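Local structure of peroxiredoxin (Akkermansia muciniphila, 6KHX) at residues Ile135-Leu140 and Gln152-Phe157; Pro9-Ala13 and Asp24-Asp28; Ile37-Tyr41 and Ile109-Val115; Arg168-Ala172 and Gly186-Gly190; Val16-Ile21 and Glu78-Trp82. The protein probably reduces hydrogen peroxide and organic hydroperoxides as a thiol-dependent peroxidase of the typical 2-Cys class, here assembled from ten chains. One frame throughout, in Å; residues are numbered along the deposited sequence.

Interaction 1 of 5, residues Ile135-Leu140 and Gln152-Phe157; sequences IAYRGL and QLINDF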
# COMPACT_ATOMS: atom_id res chain seq x y z
N ILE B 135 -31.23 2.82 15.49
CA ILE B 135 -32.47 2.07 15.62
C ILE B 135 -33.03 1.86 14.22
O ILE B 135 -32.64 2.53 13.26
CB ILE B 135 -33.51 2.79 16.51
CG1 ILE B 135 -33.84 4.17 15.95
CG2 ILE B 135 -33.01 2.91 17.94
CD1 ILE B 135 -34.77 4.97 16.85
N ALA B 136 -33.95 0.90 14.11
CA ALA B 136 -34.49 0.51 12.81
C ALA B 136 -35.63 1.43 12.38
O ALA B 136 -36.50 1.79 13.18
CB ALA B 136 -34.98 -0.93 12.85
N TYR B 137 -35.62 1.80 11.10
CA TYR B 137 -36.76 2.45 10.48
C TYR B 137 -37.88 1.44 10.25
O TYR B 137 -37.72 0.23 10.43
CB TYR B 137 -36.36 3.10 9.15
CG TYR B 137 -35.75 4.48 9.26
CD1 TYR B 137 -36.52 5.56 9.70
CD2 TYR B 137 -34.43 4.72 8.89
CE1 TYR B 137 -35.97 6.84 9.78
CE2 TYR B 137 -33.88 5.99 8.97
CZ TYR B 137 -34.66 7.04 9.42
OH TYR B 137 -34.12 8.31 9.50
N ARG B 138 -39.05 1.95 9.84
CA ARG B 138 -40.22 1.09 9.62
C ARG B 138 -40.04 0.35 8.30
O ARG B 138 -40.52 0.76 7.24
CB ARG B 138 -41.51 1.91 9.66
CG ARG B 138 -41.71 2.55 11.01
CD ARG B 138 -43.07 3.17 11.21
NE ARG B 138 -43.00 4.04 12.37
CZ ARG B 138 -43.01 3.62 13.63
NH1 ARG B 138 -43.12 2.33 13.91
NH2 ARG B 138 -42.92 4.51 14.61
N GLY B 139 -39.33 -0.76 8.38
CA GLY B 139 -38.93 -1.51 7.19
C GLY B 139 -39.76 -2.78 7.03
O GLY B 139 -40.04 -3.45 8.02
N LEU B 140 -40.12 -3.12 5.80
CA LEU B 140 -40.93 -4.31 5.59
C LEU B 140 -40.41 -5.07 4.38
O LEU B 140 -40.08 -4.47 3.35
CB LEU B 140 -42.42 -3.97 5.42
CG LEU B 140 -43.36 -5.17 5.24
CD1 LEU B 140 -44.66 -4.97 6.00
CD2 LEU B 140 -43.63 -5.43 3.76
N GLN B 152 -39.81 -4.84 -0.86
CA GLN B 152 -39.35 -4.17 0.34
C GLN B 152 -39.86 -2.74 0.35
O GLN B 152 -40.07 -2.12 -0.70
CB GLN B 152 -37.82 -4.17 0.47
CG GLN B 152 -37.09 -3.42 -0.62
CD GLN B 152 -35.61 -3.30 -0.33
OE1 GLN B 152 -34.80 -4.09 -0.83
NE2 GLN B 152 -35.25 -2.33 0.51
N LEU B 153 -40.03 -2.21 1.56
CA LEU B 153 -40.66 -0.92 1.81
C LEU B 153 -40.09 -0.37 3.11
O LEU B 153 -39.98 -1.10 4.10
CB LEU B 153 -42.18 -1.10 1.92
CG LEU B 153 -43.14 -0.05 2.50
CD1 LEU B 153 -44.53 -0.33 1.96
CD2 LEU B 153 -43.17 -0.06 4.02
N ILE B 154 -39.74 0.92 3.11
CA ILE B 154 -39.23 1.58 4.30
C ILE B 154 -39.94 2.91 4.47
O ILE B 154 -39.98 3.73 3.54
CB ILE B 154 -37.71 1.81 4.26
CG1 ILE B 154 -36.97 0.53 3.85
CG2 ILE B 154 -37.22 2.30 5.61
CD1 ILE B 154 -35.49 0.73 3.70
N ASN B 155 -40.48 3.14 5.66
CA ASN B 155 -41.14 4.39 6.00
C ASN B 155 -40.37 5.13 7.08
O ASN B 155 -39.73 4.52 7.95
CB ASN B 155 -42.58 4.15 6.49
CG ASN B 155 -43.55 3.90 5.36
OD1 ASN B 155 -43.15 3.85 4.19
ND2 ASN B 155 -44.82 3.75 5.70
N ASP B 156 -40.42 6.46 7.01
CA ASP B 156 -39.92 7.29 8.09
C ASP B 156 -40.68 6.99 9.39
O ASP B 156 -41.79 6.45 9.38
CB ASP B 156 -40.04 8.77 7.72
CG ASP B 156 -39.21 9.66 8.61
OD1 ASP B 156 -38.55 9.14 9.53
OD2 ASP B 156 -39.22 10.89 8.38
N PHE B 157 -40.06 7.37 10.51
CA PHE B 157 -40.58 7.05 11.84
C PHE B 157 -42.07 7.36 12.04
O PHE B 157 -42.78 6.49 12.56
CB PHE B 157 -39.72 7.78 12.87
CG PHE B 157 -38.30 7.25 12.97
CD1 PHE B 157 -38.06 5.88 13.06
CD2 PHE B 157 -37.22 8.11 12.96
CE1 PHE B 157 -36.77 5.40 13.14
CE2 PHE B 157 -35.92 7.63 13.04
CZ PHE B 157 -35.70 6.27 13.14
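Where Ile135-Leu140 runs antiparallel to Gln152-Phe157, Gly139 leaves a bare patch on the face that Ile154 occupies, and the strands close to 4.2 Å between Gly139 CA and Ile154 CA. Ile154 CG2 reaches Tyr137 CB at 3.7 Å. The Tyr137 and Phe157 rings lie face to face in an offset stack, centroids 4.2 Å apart and planes at 24°, while Phe157 CZ also meets Ile135 CG1 at 4.0 Å, so the Phe157 ring plugs the space beyond the strand end. On the other face, Leu140 CB and Leu153 CD2 lie 4.2 Å apart. The ladder loosens toward its end: Arg138, the centre of an inverse γ-turn, donates its N to Asn155 O at 3.3 Å, while Leu140 N to Leu153 O is 2.6 Å. The extended Arg138 side chain reaches past Asn155 to Phe157, giving NE to Phe157 O at 2.5 Å and NH2 to the same oxygen at 2.9 Å; NH1 is salt-bridged to Glu52. This is a β-hairpin at the end of this chain's thioredoxin-fold sheet, which the second subunit prolongs beyond strand 149-155, with Arg138 touching Cys49, consistent with the arginine of the peroxiredoxin active site.

Interaction 2 of 5, residues Pro9-Ala13 and Asp24-Asp28; sequences PHFSA and DFSLD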
# COMPACT_ATOMS: atom_id res chain seq x y z
N PRO B 9 -30.97 -11.83 4.26
CA PRO B 9 -29.80 -12.17 5.08
C PRO B 9 -30.18 -13.04 6.27
O PRO B 9 -31.19 -12.83 6.93
CB PRO B 9 -29.27 -10.80 5.51
CG PRO B 9 -29.67 -9.89 4.41
CD PRO B 9 -31.03 -10.39 3.95
N HIS B 10 -29.33 -14.02 6.52
CA HIS B 10 -29.56 -14.96 7.61
C HIS B 10 -29.33 -14.28 8.95
O HIS B 10 -28.50 -13.38 9.09
CB HIS B 10 -28.62 -16.16 7.45
CG HIS B 10 -28.57 -17.07 8.63
ND1 HIS B 10 -29.53 -18.02 8.88
CD2 HIS B 10 -27.68 -17.16 9.65
CE1 HIS B 10 -29.24 -18.67 10.00
NE2 HIS B 10 -28.12 -18.16 10.49
N PHE B 11 -30.08 -14.72 9.95
CA PHE B 11 -29.81 -14.28 11.31
C PHE B 11 -30.25 -15.38 12.26
O PHE B 11 -30.90 -16.35 11.86
CB PHE B 11 -30.48 -12.94 11.64
CG PHE B 11 -31.99 -12.95 11.53
CD1 PHE B 11 -32.78 -13.43 12.57
CD2 PHE B 11 -32.62 -12.40 10.42
CE1 PHE B 11 -34.16 -13.42 12.48
CE2 PHE B 11 -34.01 -12.39 10.33
CZ PHE B 11 -34.78 -12.90 11.36
N SER B 12 -29.87 -15.23 13.52
CA SER B 12 -30.26 -16.17 14.56
C SER B 12 -30.17 -15.40 15.87
O SER B 12 -29.07 -15.03 16.29
CB SER B 12 -29.36 -17.41 14.56
OG SER B 12 -29.70 -18.29 15.62
N ALA B 13 -31.32 -15.11 16.47
CA ALA B 13 -31.36 -14.22 17.61
C ALA B 13 -32.41 -14.71 18.60
O ALA B 13 -33.20 -15.61 18.31
CB ALA B 13 -31.65 -12.78 17.18
N ASP B 24 -32.20 -18.59 19.40
CA ASP B 24 -31.85 -19.15 18.10
C ASP B 24 -33.02 -19.10 17.12
O ASP B 24 -33.26 -20.03 16.35
CB ASP B 24 -31.33 -20.58 18.25
CG ASP B 24 -30.22 -20.67 19.30
OD1 ASP B 24 -29.32 -19.81 19.29
OD2 ASP B 24 -30.26 -21.60 20.13
N PHE B 25 -33.78 -18.00 17.15
CA PHE B 25 -34.83 -17.81 16.16
C PHE B 25 -34.21 -17.37 14.84
O PHE B 25 -33.39 -16.45 14.81
CB PHE B 25 -35.86 -16.78 16.61
CG PHE B 25 -37.00 -16.61 15.64
CD1 PHE B 25 -38.11 -17.43 15.71
CD2 PHE B 25 -36.93 -15.67 14.62
CE1 PHE B 25 -39.16 -17.30 14.80
CE2 PHE B 25 -37.97 -15.54 13.70
CZ PHE B 25 -39.08 -16.36 13.80
N SER B 26 -34.61 -18.02 13.76
CA SER B 26 -34.07 -17.73 12.43
C SER B 26 -35.18 -17.95 11.42
O SER B 26 -36.11 -18.72 11.65
CB SER B 26 -32.86 -18.62 12.12
OG SER B 26 -32.43 -18.44 10.78
N LEU B 27 -35.04 -17.31 10.26
CA LEU B 27 -36.00 -17.54 9.19
C LEU B 27 -35.70 -18.81 8.41
O LEU B 27 -36.45 -19.14 7.48
CB LEU B 27 -36.05 -16.33 8.25
CG LEU B 27 -36.44 -15.00 8.90
CD1 LEU B 27 -36.64 -13.91 7.85
CD2 LEU B 27 -37.68 -15.13 9.78
N ASP B 28 -34.63 -19.53 8.76
CA ASP B 28 -34.34 -20.82 8.12
C ASP B 28 -35.53 -21.76 8.21
O ASP B 28 -35.85 -22.46 7.25
CB ASP B 28 -33.12 -21.46 8.78
CG ASP B 28 -31.81 -20.80 8.37
OD1 ASP B 28 -31.83 -19.95 7.44
OD2 ASP B 28 -30.77 -21.10 8.99
O HOH W 1 -31.58 -17.59 7.02
O HOH W 2 -32.65 -16.03 9.21
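Two backbone hydrogen bonds hold the core of this contact: Phe25 N to Ala13 O at 2.7 Å and Ala13 N to Phe25 O at 3.0 Å, a single antiparallel hydrogen-bonded pair that joins the start of strand 13-17 to strand 24-25. Asp24, with positive phi, also faces Ala13, which makes a G1 β-bulge. Further along, Ser26 OG donates to Phe11 O at 2.8 Å and accepts from Asp28 N at 3.2 Å, closing an ST turn. Beyond it the backbones diverge and water fills in: one molecule accepts from both Phe11 N (3.0 Å) and Leu27 N (2.9 Å), and another lies 2.8 Å from His10 ND1 and donates to Asp28 OD1 at 2.4 Å. The direct bond from His10 ND1 to Asp28 OD1, 3.3 Å, is weak. On the inner side Phe11 CZ packs on Leu27 CG at 3.6 Å, and Phe11 CE1 meets the edge of the Phe25 ring at CD2, 4.2 Å away; Val102 and Val71 of the central sheet lie against these side chains. The contact therefore splits into an apolar side packed on the sheet and a polar side where water serves two backbone donors, Phe11 N and Leu27 N, that could not pair with each other.

Interaction 3 of 5, residues Ile37-Tyr41 and Ile109-Val115; sequences ILFFY and ISADYGV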
# COMPACT_ATOMS: atom_id res chain seq x y z
N ILE B 37 -43.32 -12.29 6.02
CA ILE B 37 -43.40 -10.83 6.09
C ILE B 37 -42.59 -10.42 7.31
O ILE B 37 -42.99 -10.69 8.45
CB ILE B 37 -44.85 -10.34 6.16
CG1 ILE B 37 -45.54 -10.48 4.81
CG2 ILE B 37 -44.91 -8.89 6.61
CD1 ILE B 37 -45.12 -9.43 3.81
N LEU B 38 -41.44 -9.80 7.07
CA LEU B 38 -40.53 -9.38 8.13
C LEU B 38 -40.59 -7.86 8.24
O LEU B 38 -40.32 -7.16 7.26
CB LEU B 38 -39.10 -9.84 7.82
CG LEU B 38 -37.98 -9.36 8.74
CD1 LEU B 38 -38.12 -9.99 10.12
CD2 LEU B 38 -36.60 -9.66 8.16
N PHE B 39 -40.96 -7.34 9.41
CA PHE B 39 -41.04 -5.90 9.56
C PHE B 39 -40.27 -5.42 10.80
O PHE B 39 -40.33 -6.03 11.87
CB PHE B 39 -42.51 -5.40 9.60
CG PHE B 39 -43.25 -5.73 10.87
CD1 PHE B 39 -43.82 -6.97 11.06
CD2 PHE B 39 -43.40 -4.77 11.86
CE1 PHE B 39 -44.51 -7.27 12.22
CE2 PHE B 39 -44.09 -5.06 13.03
CZ PHE B 39 -44.65 -6.31 13.21
N PHE B 40 -39.53 -4.33 10.61
CA PHE B 40 -38.74 -3.66 11.63
C PHE B 40 -39.46 -2.39 12.08
O PHE B 40 -39.99 -1.65 11.24
CB PHE B 40 -37.35 -3.28 11.09
CG PHE B 40 -36.54 -4.44 10.58
CD1 PHE B 40 -36.78 -4.98 9.32
CD2 PHE B 40 -35.52 -4.98 11.35
CE1 PHE B 40 -36.04 -6.04 8.85
CE2 PHE B 40 -34.76 -6.04 10.88
CZ PHE B 40 -35.02 -6.57 9.63
N TYR B 41 -39.40 -2.13 13.38
CA TYR B 41 -39.86 -0.91 14.03
C TYR B 41 -38.77 -0.41 14.98
O TYR B 41 -37.93 -1.20 15.42
CB TYR B 41 -41.16 -1.16 14.81
CG TYR B 41 -41.03 -2.14 15.95
CD1 TYR B 41 -41.09 -3.51 15.72
CD2 TYR B 41 -40.85 -1.70 17.26
CE1 TYR B 41 -40.98 -4.42 16.76
CE2 TYR B 41 -40.74 -2.59 18.30
CZ TYR B 41 -40.80 -3.95 18.05
OH TYR B 41 -40.68 -4.85 19.09
N ILE B 109 -28.88 -7.39 12.30
CA ILE B 109 -29.97 -7.70 11.37
C ILE B 109 -30.44 -6.44 10.67
O ILE B 109 -30.60 -6.40 9.44
CB ILE B 109 -31.13 -8.39 12.12
CG1 ILE B 109 -30.62 -9.58 12.92
CG2 ILE B 109 -32.17 -8.86 11.12
CD1 ILE B 109 -31.70 -10.20 13.79
N SER B 110 -30.68 -5.38 11.45
CA SER B 110 -31.10 -4.11 10.87
C SER B 110 -30.06 -3.58 9.90
O SER B 110 -30.41 -3.00 8.86
CB SER B 110 -31.37 -3.10 11.99
OG SER B 110 -32.31 -3.60 12.92
N ALA B 111 -28.77 -3.77 10.22
CA ALA B 111 -27.71 -3.38 9.29
C ALA B 111 -27.77 -4.20 8.01
O ALA B 111 -27.72 -3.65 6.91
CB ALA B 111 -26.35 -3.52 9.96
N ASP B 112 -27.90 -5.52 8.15
CA ASP B 112 -27.91 -6.40 6.98
C ASP B 112 -29.10 -6.13 6.07
O ASP B 112 -28.99 -6.28 4.85
CB ASP B 112 -27.90 -7.86 7.43
CG ASP B 112 -26.56 -8.28 8.00
OD1 ASP B 112 -25.60 -7.48 7.87
OD2 ASP B 112 -26.47 -9.38 8.59
N TYR B 113 -30.23 -5.73 6.63
CA TYR B 113 -31.41 -5.45 5.84
C TYR B 113 -31.51 -4.00 5.38
O TYR B 113 -32.47 -3.64 4.69
CB TYR B 113 -32.66 -5.86 6.62
CG TYR B 113 -32.91 -7.35 6.59
CD1 TYR B 113 -32.19 -8.21 7.40
CD2 TYR B 113 -33.86 -7.89 5.73
CE1 TYR B 113 -32.41 -9.58 7.36
CE2 TYR B 113 -34.08 -9.25 5.68
CZ TYR B 113 -33.36 -10.10 6.50
OH TYR B 113 -33.59 -11.46 6.45
N GLY B 114 -30.53 -3.16 5.73
CA GLY B 114 -30.51 -1.79 5.24
C GLY B 114 -31.56 -0.88 5.85
O GLY B 114 -31.98 0.09 5.20
N VAL B 115 -31.99 -1.15 7.08
CA VAL B 115 -33.01 -0.37 7.75
C VAL B 115 -32.49 0.34 8.99
O VAL B 115 -33.27 1.01 9.68
CB VAL B 115 -34.23 -1.24 8.12
CG1 VAL B 115 -34.83 -1.87 6.87
CG2 VAL B 115 -33.83 -2.29 9.14
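Ile37-Phe40 is extended strand, so alternate residues point to opposite faces of the thioredoxin-fold sheet: Leu38 and Phe40 head for Ile109-Val115, whereas Ile37, Phe39 and Tyr41 take the other side, where helix 48-58 lies. The partner is a helix end. Gly114, at positive phi, closes it in a Schellman motif, with Gly114 N bonded to Ala111 O and Val115 N to Ser110 O; the chain then turns so that Val115 comes back over the sheet. Phe40 sits among four side chains. Val115 CG2 lies over its ring face, 3.9 Å from the centroid, Ile109 CG2 is at the ring edge, 3.8 Å from Phe40 CE2, and Tyr113 and Ser110 approach obliquely. Leu38 CD2 in turn covers a face of the Tyr113 ring, 3.9 Å from its centroid. Between the helix end with the turn after it and this inner strand, the contact rests on burial of apolar surface and CH-π contacts, with the hydroxyls of Tyr113 and Ser110 satisfied by Pro9 O and Asp104.

Interaction 4 of 5, residues Arg168-Ala172 and Gly186-Gly190; sequences RVVDA and GWHKG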
# COMPACT_ATOMS: atom_id res chain seq x y z
N ARG B 168 -51.79 -7.33 -0.25
CA ARG B 168 -51.93 -7.21 -1.70
C ARG B 168 -50.67 -7.68 -2.40
O ARG B 168 -50.74 -8.39 -3.41
CB ARG B 168 -52.23 -5.76 -2.08
CG ARG B 168 -52.64 -5.58 -3.53
CD ARG B 168 -52.63 -4.13 -3.95
NE ARG B 168 -51.28 -3.63 -4.18
CZ ARG B 168 -50.64 -3.74 -5.34
NH1 ARG B 168 -51.23 -4.31 -6.37
NH2 ARG B 168 -49.40 -3.26 -5.48
N VAL B 169 -49.50 -7.30 -1.88
CA VAL B 169 -48.25 -7.74 -2.48
C VAL B 169 -48.07 -9.25 -2.33
O VAL B 169 -47.58 -9.92 -3.24
CB VAL B 169 -47.06 -6.96 -1.88
CG1 VAL B 169 -45.77 -7.43 -2.48
CG2 VAL B 169 -47.23 -5.47 -2.14
N VAL B 170 -48.49 -9.80 -1.19
CA VAL B 170 -48.45 -11.26 -1.02
C VAL B 170 -49.30 -11.93 -2.09
O VAL B 170 -48.87 -12.90 -2.74
CB VAL B 170 -48.92 -11.65 0.39
CG1 VAL B 170 -49.19 -13.15 0.45
CG2 VAL B 170 -47.87 -11.26 1.42
N ASP B 171 -50.53 -11.44 -2.29
CA ASP B 171 -51.41 -12.03 -3.29
C ASP B 171 -50.81 -11.91 -4.68
O ASP B 171 -50.92 -12.84 -5.49
CB ASP B 171 -52.80 -11.40 -3.23
CG ASP B 171 -53.60 -11.87 -2.02
OD1 ASP B 171 -53.31 -12.97 -1.50
OD2 ASP B 171 -54.53 -11.15 -1.60
N ALA B 172 -50.18 -10.78 -4.99
CA ALA B 172 -49.56 -10.63 -6.30
C ALA B 172 -48.41 -11.62 -6.49
O ALA B 172 -48.30 -12.26 -7.55
CB ALA B 172 -49.08 -9.19 -6.50
N GLY B 186 -52.20 -1.73 -9.27
CA GLY B 186 -53.43 -1.80 -8.50
C GLY B 186 -54.12 -3.14 -8.49
O GLY B 186 -55.27 -3.22 -8.04
N TRP B 187 -53.44 -4.20 -8.94
CA TRP B 187 -54.07 -5.51 -9.02
C TRP B 187 -54.43 -6.03 -7.63
O TRP B 187 -53.66 -5.88 -6.67
CB TRP B 187 -53.15 -6.48 -9.74
CG TRP B 187 -53.71 -7.87 -9.85
CD1 TRP B 187 -54.46 -8.37 -10.88
CD2 TRP B 187 -53.56 -8.93 -8.91
NE1 TRP B 187 -54.79 -9.69 -10.62
CE2 TRP B 187 -54.24 -10.05 -9.42
CE3 TRP B 187 -52.90 -9.05 -7.67
CZ2 TRP B 187 -54.30 -11.27 -8.74
CZ3 TRP B 187 -52.96 -10.25 -7.00
CH2 TRP B 187 -53.66 -11.35 -7.53
N HIS B 188 -55.60 -6.66 -7.54
CA HIS B 188 -56.04 -7.34 -6.33
C HIS B 188 -56.48 -8.75 -6.70
O HIS B 188 -56.79 -9.04 -7.85
CB HIS B 188 -57.19 -6.59 -5.62
CG HIS B 188 -56.78 -5.29 -5.00
ND1 HIS B 188 -56.68 -4.12 -5.72
CD2 HIS B 188 -56.46 -4.98 -3.72
CE1 HIS B 188 -56.31 -3.14 -4.92
NE2 HIS B 188 -56.16 -3.64 -3.70
N LYS B 189 -56.51 -9.61 -5.69
CA LYS B 189 -56.90 -11.00 -5.92
C LYS B 189 -58.31 -11.05 -6.48
O LYS B 189 -59.22 -10.39 -5.99
CB LYS B 189 -56.80 -11.79 -4.61
CG LYS B 189 -56.89 -13.30 -4.80
CD LYS B 189 -56.52 -14.03 -3.51
CE LYS B 189 -56.49 -15.54 -3.71
NZ LYS B 189 -56.06 -16.25 -2.47
N GLY B 190 -58.47 -11.81 -7.57
CA GLY B 190 -59.72 -11.94 -8.27
C GLY B 190 -59.82 -11.09 -9.53
O GLY B 190 -60.67 -11.38 -10.38
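Helix 163-179 of the thioredoxin-fold core here meets the C-terminal arm, which belongs to the 1-Cys peroxiredoxin C-terminal family and follows Cys183, probably the resolving cysteine by family pattern. Arg168 opens the contact. Its NH1 donates to Trp187 O at 2.9 Å, its CD lies over the face of the His188 ring, 3.9 Å from the centroid, and its NH2 is shared between Glu165 and Gly160 O of the second subunit, so one side chain ties arm, helix and dimer partner together. Val169 and Val170 point into the core toward Leu142. Asp171 comes back to the arm: OD2 is 3.8 Å from Lys189 CB but forms its salt bridge with Arg66, and Lys189 NZ stays 4.4 Å from Asp171 OD1, too far for a salt bridge. Ala172 meets the benzo side of the indole, whose edge points at Asp171 C (3.6 Å from Trp187 CZ3) and whose NE1 is hydrogen-bonded to Glu191 O. There Ala172 CB touches Trp187 CE3 at 4.0 Å, and Ala172 N lies 3.5 Å from Trp187 CZ3.

Interaction 5 of 5, residues Val16-Ile21 and Glu78-Trp82; sequences VVNGTI and EFSHW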
# COMPACT_ATOMS: atom_id res chain seq x y z
N VAL B 16 -39.32 -13.34 21.10
CA VAL B 16 -40.51 -13.66 21.87
C VAL B 16 -41.50 -14.28 20.91
O VAL B 16 -41.97 -13.63 19.97
CB VAL B 16 -41.10 -12.43 22.58
CG1 VAL B 16 -42.10 -12.87 23.62
CG2 VAL B 16 -39.99 -11.69 23.29
N VAL B 17 -41.79 -15.56 21.13
CA VAL B 17 -42.78 -16.31 20.36
C VAL B 17 -43.86 -16.74 21.34
O VAL B 17 -43.56 -17.35 22.37
CB VAL B 17 -42.15 -17.52 19.64
CG1 VAL B 17 -43.20 -18.22 18.79
CG2 VAL B 17 -40.98 -17.08 18.78
N ASN B 18 -45.11 -16.40 21.02
CA ASN B 18 -46.25 -16.68 21.89
C ASN B 18 -45.98 -16.20 23.31
O ASN B 18 -46.28 -16.89 24.29
CB ASN B 18 -46.60 -18.17 21.85
CG ASN B 18 -48.03 -18.44 22.29
OD1 ASN B 18 -48.91 -17.58 22.19
ND2 ASN B 18 -48.27 -19.65 22.78
N GLY B 19 -45.40 -15.01 23.43
CA GLY B 19 -45.16 -14.44 24.74
C GLY B 19 -44.02 -15.06 25.52
O GLY B 19 -43.82 -14.69 26.68
N THR B 20 -43.27 -15.98 24.92
CA THR B 20 -42.19 -16.68 25.60
C THR B 20 -40.85 -16.37 24.93
O THR B 20 -40.75 -16.36 23.70
CB THR B 20 -42.44 -18.20 25.58
OG1 THR B 20 -43.65 -18.50 26.29
CG2 THR B 20 -41.29 -18.96 26.21
N ILE B 21 -39.82 -16.11 25.75
CA ILE B 21 -38.48 -15.89 25.23
C ILE B 21 -37.89 -17.21 24.77
O ILE B 21 -37.86 -18.19 25.51
CB ILE B 21 -37.60 -15.22 26.30
CG1 ILE B 21 -38.13 -13.83 26.64
CG2 ILE B 21 -36.16 -15.16 25.83
CD1 ILE B 21 -37.36 -13.13 27.74
N GLU B 78 -34.78 -9.00 24.05
CA GLU B 78 -35.90 -9.93 24.19
C GLU B 78 -36.67 -9.68 25.48
O GLU B 78 -37.86 -9.99 25.56
CB GLU B 78 -35.39 -11.38 24.14
CG GLU B 78 -34.56 -11.83 25.35
CD GLU B 78 -33.09 -11.37 25.30
OE1 GLU B 78 -32.76 -10.46 24.52
OE2 GLU B 78 -32.26 -11.94 26.05
N PHE B 79 -36.01 -9.13 26.50
CA PHE B 79 -36.69 -8.83 27.76
C PHE B 79 -37.58 -7.60 27.65
O PHE B 79 -38.65 -7.56 28.25
CB PHE B 79 -35.67 -8.68 28.89
CG PHE B 79 -35.14 -9.99 29.39
CD1 PHE B 79 -34.05 -10.59 28.77
CD2 PHE B 79 -35.74 -10.64 30.46
CE1 PHE B 79 -33.57 -11.81 29.23
CE2 PHE B 79 -35.26 -11.85 30.92
CZ PHE B 79 -34.17 -12.44 30.31
N SER B 80 -37.18 -6.59 26.88
CA SER B 80 -38.10 -5.49 26.62
C SER B 80 -39.31 -5.98 25.82
O SER B 80 -40.45 -5.59 26.11
CB SER B 80 -37.39 -4.36 25.89
OG SER B 80 -36.43 -3.76 26.74
N HIS B 81 -39.08 -6.82 24.81
CA HIS B 81 -40.19 -7.42 24.07
C HIS B 81 -41.13 -8.18 25.00
O HIS B 81 -42.35 -8.01 24.95
CB HIS B 81 -39.65 -8.36 23.00
CG HIS B 81 -38.91 -7.68 21.89
ND1 HIS B 81 -38.83 -6.31 21.77
CD2 HIS B 81 -38.19 -8.18 20.86
CE1 HIS B 81 -38.11 -6.00 20.71
NE2 HIS B 81 -37.71 -7.12 20.14
N TRP B 82 -40.56 -9.03 25.86
CA TRP B 82 -41.37 -9.83 26.77
C TRP B 82 -42.15 -8.95 27.74
O TRP B 82 -43.34 -9.19 27.99
CB TRP B 82 -40.48 -10.82 27.52
CG TRP B 82 -41.14 -11.43 28.72
CD1 TRP B 82 -41.94 -12.53 28.75
CD2 TRP B 82 -41.06 -10.95 30.07
NE1 TRP B 82 -42.35 -12.77 30.04
CE2 TRP B 82 -41.83 -11.81 30.86
CE3 TRP B 82 -40.40 -9.87 30.67
CZ2 TRP B 82 -41.96 -11.63 32.24
CZ3 TRP B 82 -40.53 -9.69 32.03
CH2 TRP B 82 -41.31 -10.57 32.80
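Glu78 opens helix 78-85 against the Val16-Ile21 hairpin: its CG meets Ile21 CG2 at 3.7 Å and its carbonyl O lies 3.5 Å from Val16 CG2, while the carboxylate leads away to a salt bridge with Lys43 of the third subunit. Phe79 starts off pointing away, yet its ring swings round so that Ile21 CD1 sits almost squarely over one face, 3.9 Å from the centroid in a CH-π contact. Ser80 turns to the third subunit instead. The hairpin itself, two short strands joined by a type I' turn from Val17 to Thr20 with Asn18 and Gly19 at positive phi, forms the end of the sheet, with 20-22 outermost, and the first turn of the helix packs on Val16 and Ile21. His81 CB then presses on Val16 CG2 at 3.4 Å, with its ring nitrogens bonded to Asp44 and Val102 O. Trp82 CB rests 3.9 Å from Ile21 CD1; Trp82 CD1, at the indole edge, is 3.5 Å from Gly19 O, and the ring stacks on His198 of the fourth subunit.

Overall arrangement
Interactions 1 and 3 are close neighbours, centres 8 Å apart: Gly139 O lies 2.8 Å from Phe40 N, and Tyr137 N lies 2.9 Å from Val115 O. Arg138 of interaction 1 and Tyr41 of interaction 3 both touch Cys49, probably the peroxidatic cysteine. Tyr41 OH comes 3.2 Å from His81 CE1 of interaction 5 (centres 18 Å apart). Interaction 2 adjoins interaction 3 through Pro9 O and Tyr113 OH, 2.8 Å apart. Interactions 4 and 5 lie on opposite sides of the chain's centre, their centres 32 Å apart; interaction 4 touches interaction 3 through Ile37 CD1 and Val170 CG2, 4.1 Å apart. A calcium ion is about 8 Å from the Ser110 side chain.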